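Local coordinates for centrosome-associated zinc finger protein Cp190 (Drosophila melanogaster, PDB 6ER1) that organises chromatin domains and their boundaries, recruited by insulator DNA-binding proteins and homodimerising through its N-terminal BTB domain, at residues F28-L37 with L47-S55. Sequence-based numbering, arbitrary orientation.
Sequences FFNKTDYCDL and LKVHRLVLS
His50 pushes its imidazole edge-on into the turn after helix 17-31: NE2 donates a nearly straight bond to Asp33 O (2.8 Å), close to the ring plane, while Cys35 SG sits over one face, 3.9 Å from the centroid. ND1 is hydrogen-bonded with Tyr94 OH, and bonds at both nitrogens fix the ring's rotation. With an alanine in place of His50, Asp33 O would probably lose its donor and a gap open under the Cys35 sulfur. Phe29, CG anti to its own N (chi1 176°), lies alongside Val49 and turns its ring edge to Lys48 O, CE1 3.4 Å away; a water joins that oxygen to Phe29 O. Asp36 N and Leu37 N both donate to Val49 O, a classic beta bulge. With CG between N and the carbonyl carbon (chi1 56°), Asp36 brings the syn lone pair of OD1 to Arg51 N (2.8 Å, 172°) at the start of helix 51-57; its OD2 makes a long salt bridge to NH1 of Arg51, a residue whose NE also pairs with Glu65. Leu37 and Val49 pack side by side. The contact ties helix 17-31 to strand 46-49, outermost in this chain's BTB sheet; Phe29 stacks on Tyr94 of helix 83-95, and Leu52 of the second subunit packs on His50.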
ATOM      1  N   PHE A  28       8.111   1.565  -5.489  1.00 17.03           N
ATOM      2  CA  PHE A  28       8.383   0.312  -4.803  1.00 18.12           C
ATOM      3  C   PHE A  28       8.137  -0.937  -5.688  1.00 17.59           C
ATOM      4  O   PHE A  28       8.879  -1.926  -5.627  1.00 20.71           O
ATOM      5  CB  PHE A  28       7.547   0.194  -3.528  1.00 18.39           C
ATOM      6  CG  PHE A  28       7.874   1.208  -2.452  1.00 18.64           C
ATOM      7  CD1 PHE A  28       9.151   1.775  -2.312  1.00 21.37           C
ATOM      8  CD2 PHE A  28       6.865   1.607  -1.604  1.00 20.23           C
ATOM      9  CE1 PHE A  28       9.405   2.690  -1.308  1.00 24.74           C
ATOM     10  CE2 PHE A  28       7.118   2.493  -0.576  1.00 21.03           C
ATOM     11  CZ  PHE A  28       8.372   3.047  -0.443  1.00 22.27           C
ATOM     12  N   PHE A  29       7.050  -0.895  -6.432  1.00 16.93           N
ATOM     13  CA  PHE A  29       6.717  -1.964  -7.365  1.00 17.93           C
ATOM     14  C   PHE A  29       7.792  -2.125  -8.423  1.00 20.28           C
ATOM     15  O   PHE A  29       8.270  -3.235  -8.638  1.00 22.32           O
ATOM     16  CB  PHE A  29       5.347  -1.697  -7.995  1.00 17.82           C
ATOM     17  CG  PHE A  29       4.913  -2.692  -9.052  1.00 17.82           C
ATOM     18  CD1 PHE A  29       4.912  -4.043  -8.804  1.00 19.70           C
ATOM     19  CD2 PHE A  29       4.341  -2.235 -10.191  1.00 22.98           C
ATOM     20  CE1 PHE A  29       4.455  -4.930  -9.722  1.00 20.20           C
ATOM     21  CE2 PHE A  29       3.883  -3.109 -11.142  1.00 23.36           C
ATOM     22  CZ  PHE A  29       3.953  -4.472 -10.924  1.00 20.64           C
ATOM     23  N   ASN A  30       8.263  -1.010  -8.982  1.00 18.99           N
ATOM     24  CA  ASN A  30       9.294  -1.051 -10.015  1.00 22.22           C
ATOM     25  C   ASN A  30      10.614  -1.599  -9.474  1.00 22.14           C
ATOM     26  O   ASN A  30      11.307  -2.295 -10.191  1.00 30.50           O
ATOM     27  CB  ASN A  30       9.510   0.346 -10.589  1.00 23.76           C
ATOM     28  CG  ASN A  30       8.294   0.899 -11.323  1.00 26.95           C
ATOM     29  OD1 ASN A  30       7.401   0.167 -11.713  1.00 36.32           O
ATOM     30  ND2 ASN A  30       8.254   2.212 -11.481  1.00 30.62           N
ATOM     31  N   LYS A  31      10.927  -1.338  -8.200  1.00 23.90           N
ATOM     32  CA  LYS A  31      12.200  -1.750  -7.595  1.00 24.97           C
ATOM     33  C   LYS A  31      12.053  -3.081  -6.824  1.00 24.67           C
ATOM     34  O   LYS A  31      13.034  -3.588  -6.290  1.00 28.65           O
ATOM     35  CB  LYS A  31      12.667  -0.638  -6.611  1.00 26.77           C
ATOM     36  CG  LYS A  31      12.999   0.700  -7.269  1.00 34.44           C
ATOM     37  CD  LYS A  31      14.333   0.701  -7.986  1.00 42.94           C
ATOM     38  CE  LYS A  31      14.478   1.899  -8.926  1.00 51.85           C
ATOM     39  NZ  LYS A  31      14.300   3.211  -8.238  1.00 55.12           N
ATOM     40  N   THR A  32      10.827  -3.625  -6.752  1.00 22.14           N
ATOM     41  CA  THR A  32      10.445  -4.830  -5.961  1.00 23.35           C
ATOM     42  C   THR A  32      10.766  -4.685  -4.478  1.00 30.52           C
ATOM     43  O   THR A  32      11.237  -5.629  -3.841  1.00 42.89           O
ATOM     44  CB  THR A  32      11.014  -6.151  -6.502  1.00 29.21           C
ATOM     45  OG1 THR A  32      12.356  -6.310  -6.048  1.00 36.95           O
ATOM     46  CG2 THR A  32      10.909  -6.159  -7.979  1.00 28.56           C
ATOM     47  N   ASP A  33      10.541  -3.486  -3.960  1.00 23.83           N
ATOM     48  CA  ASP A  33      10.721  -3.174  -2.539  1.00 23.84           C
ATOM     49  C   ASP A  33       9.440  -3.494  -1.819  1.00 20.69           C
ATOM     50  O   ASP A  33       8.364  -3.072  -2.258  1.00 21.28           O
ATOM     51  CB  ASP A  33      11.054  -1.700  -2.350  1.00 26.43           C
ATOM     52  CG  ASP A  33      12.442  -1.340  -2.823  1.00 30.79           C
ATOM     53  OD1 ASP A  33      13.332  -2.197  -2.749  1.00 37.46           O
ATOM     54  OD2 ASP A  33      12.659  -0.182  -3.256  1.00 38.23           O
ATOM     55  N   TYR A  34       9.565  -4.246  -0.723  1.00 19.21           N
ATOM     56  CA  TYR A  34       8.476  -4.611   0.190  1.00 20.93           C
ATOM     57  C   TYR A  34       7.493  -5.573  -0.437  1.00 18.55           C
ATOM     58  O   TYR A  34       6.437  -5.837   0.144  1.00 21.16           O
ATOM     59  CB  TYR A  34       7.742  -3.390   0.834  1.00 20.54           C
ATOM     60  CG  TYR A  34       8.694  -2.315   1.319  1.00 19.95           C
ATOM     61  CD1 TYR A  34       9.469  -2.532   2.434  1.00 22.74           C
ATOM     62  CD2 TYR A  34       8.924  -1.142   0.578  1.00 22.14           C
ATOM     63  CE1 TYR A  34      10.402  -1.591   2.862  1.00 21.63           C
ATOM     64  CE2 TYR A  34       9.858  -0.193   1.003  1.00 21.26           C
ATOM     65  CZ  TYR A  34      10.593  -0.432   2.162  1.00 21.02           C
ATOM     66  OH  TYR A  34      11.541   0.462   2.626  1.00 23.10           O
ATOM     67  N   CYS A  35       7.857  -6.189  -1.575  1.00 22.42           N
ATOM     68  CA  CYS A  35       6.951  -7.157  -2.198  1.00 20.59           C
ATOM     69  C   CYS A  35       6.845  -8.401  -1.314  1.00 21.63           C
ATOM     70  O   CYS A  35       7.814  -8.797  -0.648  1.00 25.63           O
ATOM     71  CB  CYS A  35       7.364  -7.485  -3.614  1.00 21.23           C
ATOM     72  SG  CYS A  35       7.129  -6.120  -4.777  1.00 25.34           S
ATOM     73  N   ASP A  36       5.653  -8.972  -1.257  1.00 19.88           N
ATOM     74  CA  ASP A  36       5.392 -10.085  -0.352  1.00 20.77           C
ATOM     75  C   ASP A  36       4.631 -11.206  -0.983  1.00 20.23           C
ATOM     76  O   ASP A  36       4.222 -12.140  -0.293  1.00 23.11           O
ATOM     77  CB  ASP A  36       4.676  -9.586   0.910  1.00 21.63           C
ATOM     78  CG  ASP A  36       3.410  -8.845   0.608  1.00 22.48           C
ATOM     79  OD1 ASP A  36       2.934  -8.837  -0.541  1.00 22.09           O
ATOM     80  OD2 ASP A  36       2.864  -8.243   1.536  1.00 27.30           O
ATOM     81  N   LEU A  37       4.531 -11.163  -2.309  1.00 19.21           N
ATOM     82  CA  LEU A  37       3.847 -12.198  -3.077  1.00 17.97           C
ATOM     83  C   LEU A  37       4.538 -12.309  -4.435  1.00 18.54           C
ATOM     84  O   LEU A  37       4.681 -11.296  -5.146  1.00 19.72           O
ATOM     85  CB  LEU A  37       2.386 -11.861  -3.249  1.00 20.49           C
ATOM     86  CG  LEU A  37       1.535 -12.797  -4.099  1.00 20.42           C
ATOM     87  CD1 LEU A  37       1.599 -14.249  -3.666  1.00 22.90           C
ATOM     88  CD2 LEU A  37       0.097 -12.314  -4.123  1.00 22.41           C
ATOM     89  N   LEU A  47       6.502 -12.438 -11.387  1.00 16.95           N
ATOM     90  CA  LEU A  47       6.097 -11.053 -11.162  1.00 17.34           C
ATOM     91  C   LEU A  47       5.914 -10.881  -9.648  1.00 17.70           C
ATOM     92  O   LEU A  47       5.085 -11.570  -9.034  1.00 18.83           O
ATOM     93  CB  LEU A  47       4.787 -10.757 -11.878  1.00 17.72           C
ATOM     94  CG  LEU A  47       4.201  -9.354 -11.759  1.00 18.75           C
ATOM     95  CD1 LEU A  47       5.179  -8.298 -12.239  1.00 21.23           C
ATOM     96  CD2 LEU A  47       2.868  -9.221 -12.448  1.00 20.86           C
ATOM     97  N   LYS A  48       6.678  -9.970  -9.055  1.00 17.14           N
ATOM     98  CA  LYS A  48       6.606  -9.704  -7.607  1.00 17.40           C
ATOM     99  C   LYS A  48       5.712  -8.521  -7.318  1.00 17.69           C
ATOM    100  O   LYS A  48       5.862  -7.473  -7.947  1.00 18.37           O
ATOM    101  CB  LYS A  48       7.991  -9.466  -7.036  1.00 19.03           C
ATOM    102  CG  LYS A  48       8.837 -10.719  -7.154  1.00 20.96           C
ATOM    103  CD  LYS A  48      10.235 -10.636  -6.608  1.00 28.63           C
ATOM    104  CE  LYS A  48      10.877 -12.027  -6.726  1.00 29.41           C
ATOM    105  NZ  LYS A  48      12.258 -12.104  -6.182  1.00 37.00           N
ATOM    106  N   VAL A  49       4.802  -8.678  -6.357  1.00 17.02           N
ATOM    107  CA  VAL A  49       3.764  -7.703  -6.125  1.00 16.81           C
ATOM    108  C   VAL A  49       3.592  -7.528  -4.598  1.00 16.25           C
ATOM    109  O   VAL A  49       4.181  -8.241  -3.783  1.00 18.29           O
ATOM    110  CB  VAL A  49       2.437  -8.158  -6.795  1.00 17.02           C
ATOM    111  CG1 VAL A  49       2.581  -8.302  -8.285  1.00 17.64           C
ATOM    112  CG2 VAL A  49       1.931  -9.461  -6.194  1.00 19.01           C
ATOM    113  N   HIS A  50       2.707  -6.607  -4.253  1.00 16.85           N
ATOM    114  CA  HIS A  50       2.252  -6.347  -2.866  1.00 17.55           C
ATOM    115  C   HIS A  50       0.856  -6.874  -2.692  1.00 16.38           C
ATOM    116  O   HIS A  50      -0.066  -6.398  -3.356  1.00 17.14           O
ATOM    117  CB  HIS A  50       2.273  -4.866  -2.559  1.00 18.64           C
ATOM    118  CG  HIS A  50       3.594  -4.207  -2.768  1.00 17.41           C
ATOM    119  ND1 HIS A  50       3.917  -3.569  -3.956  1.00 19.66           N
ATOM    120  CD2 HIS A  50       4.697  -4.116  -1.983  1.00 18.18           C
ATOM    121  CE1 HIS A  50       5.140  -3.094  -3.883  1.00 19.12           C
ATOM    122  NE2 HIS A  50       5.646  -3.417  -2.700  1.00 18.58           N
ATOM    123  N   ARG A  51       0.680  -7.824  -1.783  1.00 17.64           N
ATOM    124  CA  ARG A  51      -0.619  -8.428  -1.509  1.00 19.76           C
ATOM    125  C   ARG A  51      -1.704  -7.382  -1.269  1.00 19.57           C
ATOM    126  O   ARG A  51      -2.814  -7.531  -1.808  1.00 21.62           O
ATOM    127  CB  ARG A  51      -0.508  -9.375  -0.342  1.00 26.44           C
ATOM    128  CG  ARG A  51      -1.638 -10.348  -0.210  1.00 30.19           C
ATOM    129  CD  ARG A  51      -1.401 -11.300   0.970  1.00 29.38           C
ATOM    130  NE  ARG A  51      -0.461 -12.362   0.587  1.00 29.60           N
ATOM    131  CZ  ARG A  51       0.809 -12.464   0.963  1.00 33.04           C
ATOM    132  NH1 ARG A  51       1.366 -11.571   1.771  1.00 35.77           N
ATOM    133  NH2 ARG A  51       1.547 -13.489   0.524  1.00 37.80           N
ATOM    134  N   LEU A  52      -1.386  -6.340  -0.482  1.00 18.13           N
ATOM    135  CA  LEU A  52      -2.387  -5.354  -0.140  1.00 17.18           C
ATOM    136  C   LEU A  52      -2.853  -4.566  -1.342  1.00 16.98           C
ATOM    137  O   LEU A  52      -4.028  -4.143  -1.372  1.00 19.78           O
ATOM    138  CB  LEU A  52      -1.883  -4.476   0.977  1.00 22.80           C
ATOM    139  CG  LEU A  52      -0.957  -3.301   0.787  1.00 26.74           C
ATOM    140  CD1 LEU A  52      -1.679  -2.140   0.109  1.00 27.50           C
ATOM    141  CD2 LEU A  52      -0.406  -2.798   2.110  1.00 28.15           C
ATOM    142  N   VAL A  53      -1.963  -4.364  -2.346  1.00 16.23           N
ATOM    143  CA  VAL A  53      -2.402  -3.633  -3.526  1.00 15.94           C
ATOM    144  C   VAL A  53      -3.421  -4.472  -4.307  1.00 15.63           C
ATOM    145  O   VAL A  53      -4.461  -3.974  -4.782  1.00 16.77           O
ATOM    146  CB  VAL A  53      -1.196  -3.275  -4.414  1.00 15.41           C
ATOM    147  CG1 VAL A  53      -1.668  -2.616  -5.690  1.00 16.95           C
ATOM    148  CG2 VAL A  53      -0.281  -2.305  -3.655  1.00 17.13           C
ATOM    149  N   LEU A  54      -3.102  -5.745  -4.467  1.00 16.12           N
ATOM    150  CA  LEU A  54      -3.998  -6.662  -5.197  1.00 17.04           C
ATOM    151  C   LEU A  54      -5.365  -6.744  -4.475  1.00 16.19           C
ATOM    152  O   LEU A  54      -6.465  -6.658  -5.078  1.00 16.78           O
ATOM    153  CB  LEU A  54      -3.350  -8.033  -5.320  1.00 18.49           C
ATOM    154  CG  LEU A  54      -2.388  -8.186  -6.553  1.00 18.66           C
ATOM    155  CD1 LEU A  54      -1.417  -7.082  -6.775  1.00 17.79           C
ATOM    156  CD2 LEU A  54      -1.620  -9.480  -6.460  1.00 23.92           C
ATOM    157  N   SER A  55      -5.296  -6.777  -3.163  1.00 16.92           N
ATOM    158  CA  SER A  55      -6.508  -6.963  -2.339  1.00 15.81           C
ATOM    159  C   SER A  55      -7.455  -5.751  -2.360  1.00 15.17           C
ATOM    160  O   SER A  55      -8.648  -5.892  -2.090  1.00 18.46           O
ATOM    161  CB  SER A  55      -6.161  -7.276  -0.906  1.00 20.88           C
ATOM    162  OG  SER A  55      -5.338  -8.452  -0.818  1.00 24.89           O
TER
HETATM  163  O   HOH W   1       7.753  -5.931  -9.229  1.00 35.23           O
HETATM  164  O   HOH W   2       1.162  -6.309   1.078  1.00 21.63           O
HETATM  165  O   HOH W   3       0.422  -9.145   3.151  1.00 36.49           O